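PDB 2JFR: Ser-thr phosphatase MSPP from Mycobacterium smegmatis, which probably removes phosphate from phosphorylated serine and threonine residues of proteins, as a metal-dependent phosphatase of the PPM (PP2C) family. Local coordinates for residues A8-D13 against T227-D232; Q14-E19 against V216-G221; L106-G111 against I166-F171; L115-D120 against G172-P177. All coordinates share one frame; numbering follows the deposited sequence.

Contact 1: residues A8-D13 against T227-D232; sequences AATATD and TVVVID
A9 and A11 pair with V230 and V228 through four backbone hydrogen bonds. A9 N reaches V230 O at 2.9 Å, and V230 N returns to A9 O. A11 N meets V228 O at 3.0 Å, with V228 N bound back to A11 O. The strands run antiparallel, 172° apart. A8, T10 and T12 form the non-hydrogen-bonded pairs with I231, V229 and T227.

A9, V228 and V230 are buried on the face under helix 206-219. V228 CG1 is anti to the carbonyl carbon (chi1 -68°), which leaves CG2 between the backbone N and the carbonyl carbon, 4.1 Å from A11 CB. V210 of the helix closes over A11, V228 and V230.

This is an edge of the PP2C beta-sandwich. Strand 5-13 is the outermost strand of its sheet, and strand 226-233 is the next one in. The face with T10, T227 and V229 turns to the second sheet. T10 CG2 lies beside V229 CG2 at 3.9 Å, the two side chains pointing the same way. C25 of strand 23-28 touches T10, T227 and V229, while Y32 of strand 31-38 covers V229 and I231.

The solvent side is the end of strand 5-13, where T12 is exposed. Its OG1 is anti to the backbone N (chi1 -173°) and comes within 2.7 Å of T227 OG1, at hydrogen-bonding distance. N21 ND2 also binds T12 OG1. The buried T227 OG1 has a further hydrogen bond to D23 OD2.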
loop_
_atom_site.group_PDB
_atom_site.type_symbol
_atom_site.label_atom_id
_atom_site.label_comp_id
_atom_site.label_asym_id
_atom_site.label_seq_id
_atom_site.Cartn_x
_atom_site.Cartn_y
_atom_site.Cartn_z
ATOM N N ALA A 8 -8.642 12.367 -4.710
ATOM C CA ALA A 8 -8.221 11.129 -4.080
ATOM C C ALA A 8 -9.299 10.668 -3.145
ATOM O O ALA A 8 -10.146 11.456 -2.689
ATOM C CB ALA A 8 -6.923 11.289 -3.337
ATOM N N ALA A 9 -9.329 9.395 -2.843
ATOM C CA ALA A 9 -10.299 8.812 -1.937
ATOM C C ALA A 9 -9.660 7.626 -1.228
ATOM O O ALA A 9 -8.760 7.001 -1.766
ATOM C CB ALA A 9 -11.567 8.360 -2.662
ATOM N N THR A 10 -10.218 7.303 -0.069
ATOM C CA THR A 10 -9.740 6.133 0.670
ATOM C C THR A 10 -10.933 5.360 1.211
ATOM O O THR A 10 -12.001 5.928 1.485
ATOM C CB THR A 10 -8.844 6.483 1.831
ATOM O OG1 THR A 10 -9.555 7.049 2.932
ATOM C CG2 THR A 10 -7.749 7.490 1.438
ATOM N N ALA A 11 -10.716 4.076 1.443
ATOM C CA ALA A 11 -11.699 3.256 2.164
ATOM C C ALA A 11 -10.935 2.146 2.872
ATOM O O ALA A 11 -9.912 1.663 2.388
ATOM C CB ALA A 11 -12.759 2.657 1.273
ATOM N N THR A 12 -11.495 1.718 3.985
ATOM C CA THR A 12 -10.945 0.583 4.684
ATOM C C THR A 12 -12.083 -0.223 5.210
ATOM O O THR A 12 -13.114 0.277 5.639
ATOM C CB THR A 12 -9.979 1.098 5.795
ATOM O OG1 THR A 12 -9.257 -0.017 6.420
ATOM C CG2 THR A 12 -10.688 1.837 6.944
ATOM N N ASP A 13 -11.902 -1.525 5.252
ATOM C CA ASP A 13 -12.930 -2.508 5.594
ATOM C C ASP A 13 -12.279 -3.581 6.482
ATOM O O ASP A 13 -11.335 -4.251 6.038
ATOM C CB ASP A 13 -13.550 -3.174 4.384
ATOM C CG ASP A 13 -14.614 -4.135 4.843
ATOM O OD1 ASP A 13 -15.168 -3.892 5.958
ATOM O OD2 ASP A 13 -14.808 -5.178 4.193
ATOM N N THR A 227 -7.911 -2.294 2.437
ATOM C CA THR A 227 -7.763 -0.837 2.471
ATOM C C THR A 227 -7.260 -0.388 1.134
ATOM O O THR A 227 -6.327 -0.974 0.594
ATOM C CB THR A 227 -6.810 -0.460 3.600
ATOM O OG1 THR A 227 -7.348 -0.969 4.814
ATOM C CG2 THR A 227 -6.623 1.048 3.740
ATOM N N VAL A 228 -7.856 0.669 0.610
ATOM C CA VAL A 228 -7.558 1.184 -0.712
ATOM C C VAL A 228 -7.456 2.705 -0.671
ATOM O O VAL A 228 -8.218 3.395 0.013
ATOM C CB VAL A 228 -8.597 0.710 -1.732
ATOM C CG1 VAL A 228 -8.506 -0.773 -1.963
ATOM C CG2 VAL A 228 -10.022 1.113 -1.348
ATOM N N VAL A 229 -6.515 3.212 -1.468
ATOM C CA VAL A 229 -6.332 4.639 -1.688
ATOM C C VAL A 229 -6.264 4.821 -3.200
ATOM O O VAL A 229 -5.430 4.207 -3.874
ATOM C CB VAL A 229 -5.059 5.145 -1.040
ATOM C CG1 VAL A 229 -4.854 6.633 -1.344
ATOM C CG2 VAL A 229 -5.076 4.896 0.459
ATOM N N VAL A 230 -7.162 5.670 -3.736
ATOM C CA VAL A 230 -7.242 5.958 -5.160
ATOM C C VAL A 230 -6.847 7.378 -5.378
ATOM O O VAL A 230 -7.338 8.284 -4.676
ATOM C CB VAL A 230 -8.669 5.645 -5.675
ATOM C CG1 VAL A 230 -8.931 6.243 -7.041
ATOM C CG2 VAL A 230 -8.888 4.173 -5.741
ATOM N N ILE A 231 -6.011 7.625 -6.382
ATOM C CA ILE A 231 -5.529 8.971 -6.730
ATOM C C ILE A 231 -5.748 9.158 -8.225
ATOM O O ILE A 231 -5.229 8.376 -9.033
ATOM C CB ILE A 231 -4.033 9.123 -6.406
ATOM C CG1 ILE A 231 -3.667 8.691 -4.972
ATOM C CG2 ILE A 231 -3.610 10.547 -6.653
ATOM C CD1 ILE A 231 -2.341 8.073 -4.867
ATOM N N ASP A 232 -6.504 10.190 -8.606
ATOM C CA ASP A 232 -6.753 10.546 -9.991
ATOM C C ASP A 232 -5.792 11.650 -10.411
ATOM O O ASP A 232 -5.771 12.686 -9.756
ATOM C CB ASP A 232 -8.201 10.978 -10.199
ATOM C CG ASP A 232 -9.107 9.787 -10.401
ATOM O OD1 ASP A 232 -8.690 8.747 -10.926
ATOM O OD2 ASP A 232 -10.284 9.956 -10.016
#

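Contact 2: residues Q14-E19 against V216-G221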
loop_
_atom_site.group_PDB
_atom_site.type_symbol
_atom_site.label_atom_id
_atom_site.label_comp_id
_atom_site.label_asym_id
_atom_site.label_seq_id
_atom_site.Cartn_x
_atom_site.Cartn_y
_atom_site.Cartn_z
ATOM N N GLN A 14 -12.759 -3.765 7.699
ATOM C CA GLN A 14 -12.242 -4.820 8.536
ATOM C C GLN A 14 -12.526 -6.191 7.955
ATOM O O GLN A 14 -11.695 -7.114 8.070
ATOM C CB GLN A 14 -12.847 -4.704 9.929
ATOM C CG GLN A 14 -12.347 -5.722 10.914
ATOM C CD GLN A 14 -12.848 -5.464 12.300
ATOM O OE1 GLN A 14 -13.281 -4.386 12.673
ATOM N NE2 GLN A 14 -12.810 -6.497 13.113
ATOM N N GLY A 15 -13.693 -6.365 7.388
ATOM C CA GLY A 15 -14.211 -7.627 6.943
ATOM C C GLY A 15 -14.789 -8.395 8.082
ATOM O O GLY A 15 -14.701 -8.016 9.258
ATOM N N PRO A 16 -15.453 -9.511 7.764
ATOM C CA PRO A 16 -16.197 -10.305 8.752
ATOM C C PRO A 16 -15.393 -11.376 9.418
ATOM O O PRO A 16 -15.981 -12.071 10.282
ATOM C CB PRO A 16 -17.291 -10.917 7.867
ATOM C CG PRO A 16 -16.542 -11.203 6.572
ATOM C CD PRO A 16 -15.777 -9.926 6.383
ATOM N N VAL A 17 -14.116 -11.514 9.133
ATOM C CA VAL A 17 -13.294 -12.598 9.659
ATOM C C VAL A 17 -12.331 -12.102 10.694
ATOM O O VAL A 17 -12.272 -12.594 11.825
ATOM C CB VAL A 17 -12.562 -13.374 8.523
ATOM C CG1 VAL A 17 -11.682 -14.440 9.091
ATOM C CG2 VAL A 17 -13.562 -13.934 7.506
ATOM N N ARG A 18 -11.506 -11.130 10.335
ATOM C CA ARG A 18 -10.486 -10.617 11.233
ATOM C C ARG A 18 -11.092 -9.922 12.443
ATOM O O ARG A 18 -12.059 -9.193 12.320
ATOM C CB ARG A 18 -9.606 -9.599 10.491
ATOM C CG ARG A 18 -8.829 -10.171 9.319
ATOM C CD ARG A 18 -8.006 -11.395 9.667
ATOM N NE ARG A 18 -7.299 -11.885 8.475
ATOM C CZ ARG A 18 -6.037 -11.635 8.190
ATOM N NH1 ARG A 18 -5.280 -10.875 8.973
ATOM N NH2 ARG A 18 -5.530 -12.173 7.064
ATOM N N GLU A 19 -10.455 -10.112 13.597
ATOM C CA GLU A 19 -10.945 -9.505 14.809
ATOM C C GLU A 19 -10.505 -8.067 15.020
ATOM O O GLU A 19 -11.109 -7.364 15.861
ATOM C CB GLU A 19 -10.504 -10.358 16.028
ATOM C CG GLU A 19 -11.106 -11.725 16.005
ATOM C CD GLU A 19 -10.744 -12.580 17.183
ATOM O OE1 GLU A 19 -9.523 -12.562 17.575
ATOM O OE2 GLU A 19 -11.683 -13.228 17.755
ATOM N N VAL A 216 -16.295 -5.414 -3.153
ATOM C CA VAL A 216 -15.905 -6.580 -3.917
ATOM C C VAL A 216 -15.131 -7.561 -3.004
ATOM O O VAL A 216 -15.380 -8.772 -3.017
ATOM C CB VAL A 216 -15.091 -6.166 -5.134
ATOM C CG1 VAL A 216 -14.392 -7.358 -5.752
ATOM C CG2 VAL A 216 -16.029 -5.488 -6.141
ATOM N N ALA A 217 -14.198 -7.050 -2.259
ATOM C CA ALA A 217 -13.395 -7.907 -1.407
ATOM C C ALA A 217 -14.250 -8.538 -0.311
ATOM O O ALA A 217 -14.093 -9.710 0.037
ATOM C CB ALA A 217 -12.246 -7.107 -0.802
ATOM N N ASN A 218 -15.184 -7.782 0.255
ATOM C CA ASN A 218 -16.056 -8.289 1.308
ATOM C C ASN A 218 -16.987 -9.349 0.767
ATOM O O ASN A 218 -17.150 -10.423 1.383
ATOM C CB ASN A 218 -16.813 -7.078 1.853
ATOM C CG ASN A 218 -17.475 -7.456 3.157
ATOM O OD1 ASN A 218 -18.456 -8.194 3.137
ATOM N ND2 ASN A 218 -16.990 -6.983 4.270
ATOM N N ASP A 219 -17.616 -9.098 -0.360
ATOM C CA ASP A 219 -18.524 -10.020 -0.966
ATOM C C ASP A 219 -17.862 -11.355 -1.300
ATOM O O ASP A 219 -18.500 -12.385 -1.261
ATOM C CB ASP A 219 -19.102 -9.462 -2.231
ATOM C CG ASP A 219 -20.098 -8.381 -2.150
ATOM O OD1 ASP A 219 -20.435 -7.943 -1.026
ATOM O OD2 ASP A 219 -20.567 -7.929 -3.209
ATOM N N ALA A 220 -16.587 -11.315 -1.611
ATOM C CA ALA A 220 -15.787 -12.506 -1.925
ATOM C C ALA A 220 -15.388 -13.283 -0.707
ATOM O O ALA A 220 -14.763 -14.352 -0.881
ATOM C CB ALA A 220 -14.586 -12.120 -2.761
ATOM N N GLY A 221 -15.695 -12.791 0.480
ATOM C CA GLY A 221 -15.434 -13.505 1.700
ATOM C C GLY A 221 -14.808 -12.645 2.767
ATOM O O GLY A 221 -14.894 -12.948 3.956
#
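The P16 ring overlaps the carbonyl of G221. Its CG sits 3.6 Å from G221 O, and V17 CG2 touches the same oxygen at 3.9 Å. These are van der Waals contacts. The neighbouring ring atom, P16 CD, lies 3.8 Å from N218 ND2, with the two side chains crossing obliquely. G15 CA is 3.9 Å from the same nitrogen.

N218 CG is anti to the backbone N (chi1 -166°). In the conformers described, ND2 is hydrogen-bonded to D13 OD2, which links helix 206-219 to the end of strand 5-13. The contact of N218 with G15 and P16 is only packing.

G221 has a positive phi and closes the helix with a Schellman motif. G221 N bonds back to N218 O at 2.9 Å. On the loop side, Q14 NE2 donates to R18 O at 2.9 Å. A bound phosphate ion also touches this region.

The loop 14-19 leaves strand 5-13 of one sheet and leads to strand 23-28 of the other. It rests at the surface against the C-terminal end of helix 206-219, and Q14 O is hydrogen-bonded to N225 ND2 just before strand 226-233.

Contact 3: residues L106-G111 against I166-F171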
loop_
_atom_site.group_PDB
_atom_site.type_symbol
_atom_site.label_atom_id
_atom_site.label_comp_id
_atom_site.label_asym_id
_atom_site.label_seq_id
_atom_site.Cartn_x
_atom_site.Cartn_y
_atom_site.Cartn_z
ATOM N N LEU A 106 6.821 9.304 -6.989
ATOM C CA LEU A 106 7.729 8.325 -6.385
ATOM C C LEU A 106 6.952 7.361 -5.501
ATOM O O LEU A 106 6.048 7.791 -4.786
ATOM C CB LEU A 106 8.770 9.085 -5.550
ATOM C CG LEU A 106 10.015 8.269 -5.127
ATOM C CD1 LEU A 106 10.913 8.042 -6.308
ATOM C CD2 LEU A 106 10.728 8.986 -4.040
ATOM N N VAL A 107 7.332 6.107 -5.564
ATOM C CA VAL A 107 6.828 5.073 -4.617
ATOM C C VAL A 107 7.951 4.567 -3.790
ATOM O O VAL A 107 9.080 4.317 -4.267
ATOM C CB VAL A 107 6.063 3.962 -5.334
ATOM C CG1 VAL A 107 6.886 3.216 -6.372
ATOM C CG2 VAL A 107 5.443 2.973 -4.338
ATOM N N VAL A 108 7.670 4.384 -2.490
ATOM C CA VAL A 108 8.565 3.726 -1.544
ATOM C C VAL A 108 7.750 2.605 -0.920
ATOM O O VAL A 108 6.651 2.847 -0.425
ATOM C CB VAL A 108 9.070 4.724 -0.493
ATOM C CG1 VAL A 108 10.008 3.992 0.481
ATOM C CG2 VAL A 108 9.747 5.915 -1.125
ATOM N N ASN A 109 8.268 1.373 -0.951
ATOM C CA ASN A 109 7.435 0.270 -0.519
ATOM C C ASN A 109 8.258 -0.825 0.135
ATOM O O ASN A 109 9.377 -1.160 -0.248
ATOM C CB ASN A 109 6.609 -0.292 -1.667
ATOM C CG ASN A 109 7.455 -0.886 -2.856
ATOM O OD1 ASN A 109 7.446 -2.102 -3.033
ATOM N ND2 ASN A 109 8.111 -0.006 -3.546
ATOM N N ILE A 110 7.629 -1.406 1.153
ATOM C CA ILE A 110 8.158 -2.543 1.888
ATOM C C ILE A 110 6.996 -3.435 2.246
ATOM O O ILE A 110 5.999 -2.982 2.834
ATOM C CB ILE A 110 9.016 -2.032 3.080
ATOM C CG1 ILE A 110 9.784 -3.210 3.690
ATOM C CG2 ILE A 110 8.242 -1.193 4.060
ATOM C CD1 ILE A 110 10.806 -2.808 4.695
ATOM N N GLY A 111 7.093 -4.703 1.897
ATOM C CA GLY A 111 6.050 -5.647 2.173
ATOM C C GLY A 111 5.227 -5.925 0.925
ATOM O O GLY A 111 5.782 -6.010 -0.168
ATOM N N ILE A 166 16.006 -1.164 7.574
ATOM C CA ILE A 166 15.189 -1.628 6.460
ATOM C C ILE A 166 15.715 -1.001 5.183
ATOM O O ILE A 166 16.323 0.093 5.164
ATOM C CB ILE A 166 13.692 -1.257 6.458
ATOM C CG1 ILE A 166 13.512 0.234 6.735
ATOM C CG2 ILE A 166 12.962 -2.048 7.494
ATOM C CD1 ILE A 166 12.133 0.727 6.474
ATOM N N GLY A 167 15.427 -1.790 4.109
ATOM C CA GLY A 167 15.771 -1.371 2.781
ATOM C C GLY A 167 14.497 -1.417 1.895
ATOM O O GLY A 167 14.298 -2.390 1.204
ATOM N N PRO A 168 13.730 -0.336 1.926
ATOM C CA PRO A 168 12.553 -0.320 1.081
ATOM C C PRO A 168 12.967 -0.217 -0.395
ATOM O O PRO A 168 14.017 0.287 -0.743
ATOM C CB PRO A 168 11.805 0.960 1.497
ATOM C CG PRO A 168 12.852 1.886 1.937
ATOM C CD PRO A 168 13.843 0.968 2.664
ATOM N N ASP A 169 12.075 -0.669 -1.262
ATOM C CA ASP A 169 12.200 -0.342 -2.673
ATOM C C ASP A 169 11.791 1.124 -2.861
ATOM O O ASP A 169 10.887 1.614 -2.169
ATOM C CB ASP A 169 11.322 -1.228 -3.506
ATOM C CG ASP A 169 11.796 -2.664 -3.656
ATOM O OD1 ASP A 169 12.973 -2.957 -3.289
ATOM O OD2 ASP A 169 10.998 -3.511 -4.088
ATOM N N VAL A 170 12.448 1.787 -3.793
ATOM C CA VAL A 170 12.245 3.204 -4.100
ATOM C C VAL A 170 12.266 3.344 -5.593
ATOM O O VAL A 170 13.292 2.994 -6.188
ATOM C CB VAL A 170 13.341 4.060 -3.468
ATOM C CG1 VAL A 170 13.114 5.542 -3.812
ATOM C CG2 VAL A 170 13.412 3.807 -1.980
ATOM N N PHE A 171 11.245 3.882 -6.258
ATOM C CA PHE A 171 11.357 4.067 -7.685
ATOM C C PHE A 171 10.354 5.104 -8.141
ATOM O O PHE A 171 9.283 5.309 -7.547
ATOM C CB PHE A 171 11.127 2.781 -8.486
ATOM C CG PHE A 171 12.053 2.774 -9.698
ATOM C CD1 PHE A 171 13.362 2.480 -9.552
ATOM C CD2 PHE A 171 11.589 3.125 -10.980
ATOM C CE1 PHE A 171 14.215 2.507 -10.654
ATOM C CE2 PHE A 171 12.447 3.135 -12.046
ATOM C CZ PHE A 171 13.756 2.864 -11.878
HETATM O O HOH W 1 8.865 -2.720 -5.592
#
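V107 and F171 form one antiparallel hydrogen-bonded pair, N109 and D169 the next. V107 N points almost straight at F171 O, 2.9 Å away with an N-H...O angle of 177°. F171 N returns to V107 O at 3.0 Å. N109 N bonds to D169 O, and D169 N to N109 O. V108 and V170 are the non-hydrogen-bonded pair between them.

The apolar contacts lie mostly on the face of V108 and V170. V108 CG1 is anti to its backbone N (chi1 -180°) and lies alongside the P168 ring, 3.7 Å from P168 CB. L106 CD1 lies 4.2 Å from V170 CG1 in the V170 conformer described. R63 and L67 of helix 63-81 cover V170. Further along, I110 CD1 meets I166 CG2 at 3.6 Å, the two side chains at about a right angle in the conformers described.

The polar contacts are on the face of N109 and D169. Their amide and carboxylate planes are 70° apart, and N109 ND2 packs 3.4 Å from D169 CB. A water donates to both N109 OD1 and D169 OD2, bridging the pair; its bond to D169 OD2 is 2.7 Å. D169 has salt bridges to R138 and R158 and a hydrogen bond to H130 NE2. This charged cluster probably favours the ionised carboxylate.

Strand 169-172 is the outermost strand of its sheet, joined to strand 106-110. Together they form one edge of the antiparallel beta-sandwich of the PP2C fold, with helix 63-81 packed on the sheet.

Contact 4: residues L115-D120 against G172-P177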
loop_
_atom_site.group_PDB
_atom_site.type_symbol
_atom_site.label_atom_id
_atom_site.label_comp_id
_atom_site.label_asym_id
_atom_site.label_seq_id
_atom_site.Cartn_x
_atom_site.Cartn_y
_atom_site.Cartn_z
ATOM N N LEU A 115 1.107 -1.051 -5.164
ATOM C CA LEU A 115 0.702 0.071 -5.989
ATOM C C LEU A 115 0.353 -0.450 -7.383
ATOM O O LEU A 115 1.124 -1.187 -7.978
ATOM C CB LEU A 115 1.836 1.068 -6.104
ATOM C CG LEU A 115 1.640 2.211 -7.108
ATOM C CD1 LEU A 115 0.509 3.101 -6.685
ATOM C CD2 LEU A 115 2.937 2.982 -7.289
ATOM N N TYR A 116 -0.780 0.012 -7.887
ATOM C CA TYR A 116 -1.246 -0.273 -9.231
ATOM C C TYR A 116 -1.429 1.006 -10.004
ATOM O O TYR A 116 -1.800 2.046 -9.423
ATOM C CB TYR A 116 -2.597 -0.999 -9.239
ATOM C CG TYR A 116 -2.708 -2.190 -8.351
ATOM C CD1 TYR A 116 -2.508 -3.476 -8.810
ATOM C CD2 TYR A 116 -2.996 -2.038 -6.977
ATOM C CE1 TYR A 116 -2.631 -4.573 -7.936
ATOM C CE2 TYR A 116 -3.130 -3.093 -6.128
ATOM C CZ TYR A 116 -2.936 -4.355 -6.604
ATOM O OH TYR A 116 -3.049 -5.418 -5.722
ATOM N N ARG A 117 -1.251 0.916 -11.312
ATOM C CA ARG A 117 -1.672 1.988 -12.229
ATOM C C ARG A 117 -2.820 1.462 -13.043
ATOM O O ARG A 117 -2.784 0.361 -13.545
ATOM C CB ARG A 117 -0.556 2.392 -13.149
ATOM C CG ARG A 117 -0.920 3.575 -14.064
ATOM C CD ARG A 117 0.179 3.918 -15.053
ATOM N NE ARG A 117 0.384 2.760 -15.896
ATOM C CZ ARG A 117 1.519 2.352 -16.393
ATOM N NH1 ARG A 117 2.584 3.110 -16.273
ATOM N NH2 ARG A 117 1.541 1.229 -17.067
ATOM N N ILE A 118 -3.836 2.325 -13.171
ATOM C CA ILE A 118 -5.019 2.065 -13.967
ATOM C C ILE A 118 -4.972 3.029 -15.123
ATOM O O ILE A 118 -5.017 4.243 -14.937
ATOM C CB ILE A 118 -6.237 2.193 -13.037
ATOM C CG1 ILE A 118 -6.075 1.210 -11.893
ATOM C CG2 ILE A 118 -7.574 2.006 -13.747
ATOM C CD1 ILE A 118 -6.805 1.525 -10.620
ATOM N N ARG A 119 -4.830 2.482 -16.343
ATOM C CA ARG A 119 -4.647 3.264 -17.543
ATOM C C ARG A 119 -5.381 2.572 -18.678
ATOM O O ARG A 119 -5.137 1.379 -18.909
ATOM C CB ARG A 119 -3.143 3.439 -17.873
ATOM C CG ARG A 119 -2.825 4.075 -19.172
ATOM C CD ARG A 119 -1.298 3.942 -19.485
ATOM N NE ARG A 119 -0.730 4.987 -18.695
ATOM C CZ ARG A 119 0.589 5.230 -18.731
ATOM N NH1 ARG A 119 1.378 4.440 -19.463
ATOM N NH2 ARG A 119 0.992 6.259 -18.041
ATOM N N ASP A 120 -6.251 3.297 -19.344
ATOM C CA ASP A 120 -6.993 2.795 -20.519
ATOM C C ASP A 120 -7.677 1.459 -20.224
ATOM O O ASP A 120 -7.699 0.521 -20.993
ATOM C CB ASP A 120 -6.018 2.545 -21.691
ATOM C CG ASP A 120 -5.296 3.734 -22.188
ATOM O OD1 ASP A 120 -5.827 4.857 -21.964
ATOM O OD2 ASP A 120 -4.214 3.573 -22.847
ATOM N N GLY A 172 10.654 5.741 -9.265
ATOM C CA GLY A 172 9.690 6.590 -9.908
ATOM C C GLY A 172 8.500 5.804 -10.377
ATOM O O GLY A 172 8.558 4.640 -10.709
ATOM N N ILE A 173 7.363 6.508 -10.455
ATOM C CA ILE A 173 6.127 5.979 -10.975
ATOM C C ILE A 173 5.899 6.574 -12.376
ATOM O O ILE A 173 5.835 7.811 -12.490
ATOM C CB ILE A 173 4.904 6.338 -10.089
ATOM C CG1 ILE A 173 5.162 5.958 -8.615
ATOM C CG2 ILE A 173 3.661 5.682 -10.642
ATOM C CD1 ILE A 173 4.161 6.579 -7.689
ATOM N N ASP A 174 5.830 5.722 -13.390
ATOM C CA ASP A 174 5.565 6.176 -14.727
ATOM C C ASP A 174 4.052 6.400 -14.883
ATOM O O ASP A 174 3.281 5.478 -14.994
ATOM C CB ASP A 174 6.052 5.105 -15.708
ATOM C CG ASP A 174 5.860 5.496 -17.139
ATOM O OD1 ASP A 174 5.577 6.656 -17.432
ATOM O OD2 ASP A 174 6.038 4.618 -17.994
ATOM N N CYS A 175 3.637 7.642 -14.795
ATOM C CA CYS A 175 2.229 7.993 -14.803
ATOM C C CYS A 175 2.080 9.399 -15.362
ATOM O O CYS A 175 3.057 10.121 -15.485
ATOM C CB CYS A 175 1.642 7.882 -13.411
ATOM S SG CYS A 175 2.355 8.938 -12.170
ATOM N N GLY A 176 0.840 9.745 -15.634
ATOM C CA GLY A 176 0.582 11.043 -16.206
ATOM C C GLY A 176 -0.902 11.309 -16.217
ATOM O O GLY A 176 -1.711 10.559 -15.672
ATOM N N PRO A 177 -1.268 12.439 -16.812
ATOM C CA PRO A 177 -2.638 12.881 -16.804
ATOM C C PRO A 177 -3.562 11.799 -17.304
ATOM O O PRO A 177 -3.277 11.147 -18.288
ATOM C CB PRO A 177 -2.607 14.099 -17.758
ATOM C CG PRO A 177 -1.202 14.626 -17.585
ATOM C CD PRO A 177 -0.373 13.410 -17.452
HETATM O O HOH W 2 4.189 3.835 -19.658
HETATM O O HOH W 3 3.621 7.542 -19.084
#
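R117 reaches across to the backbone carbonyl of D174. Its CB points at the loop, and CG is anti to the backbone N (chi1 -176°). CD comes next and lies 3.5 Å from D174 O. The chain then bends at chi3 (61°), which turns NE off the extended line. NE lies over the centre of the R119 guanidinium, 3.7 Å above its plane, and is 4.1 Å from D174 O. CZ follows, 3.9 Å from D174 O. At the tip, NH1 donates to D174 O at 2.8 Å, with the oxygen in the guanidinium plane. CD, CZ and NH1 thus gather round this one carbonyl. NH2 forms a salt bridge with E124 OE2.

R119 lies on one face of the R117 guanidinium, its NH1 over the centre. It reaches the D174 carboxylate through two waters. One accepts from R119 NH1 and donates to D174 OD2. The other accepts from R119 NH2 and donates to D174 OD1, at 2.7 Å. R119 NH2 also has a salt bridge to D179 OD2, which in turn accepts from G176 N.

At the L115 end the contact is apolar. L115 CD2 meets I173 CD1 at 3.8 Å. Both side chains also touch V95 of strand 89-96, so this end is buried between the two sheets of the sandwich. The loop 172-177 links strand 169-172 of one sheet to strand 180-184 of the other, and passes the strand 115-119 on its way.

Two guanidinium groups lying over each other this closely would be expected to repel. E124, D179 and, through water, D174 probably offset that charge, while the D174 carbonyl helps to orient R117 NH1.

Contacts 1 and 4 both reach the same sheet, contact 4 through strand 115-119; contact 3 lies in the other. Contacts 1 and 3 lie on opposite sides of the chain's centre, their centres about 19 Å apart. Contact 2 falls within the chain loop that contact 1 closes, and a probable hydrogen bond of 2.8 Å joins D13 OD2 to N218 ND2. Contacts 3 and 4 meet between the sheets, where V107 CB packs 3.8 Å from L115 CD2 and L106 C lies 3.6 Å from I173 CD1. The manganese bound by D36, D186 and D224 lies about 8 Å from the T227 side chain of contact 1. P16 of contact 2 is about 6 Å from a bound magnesium.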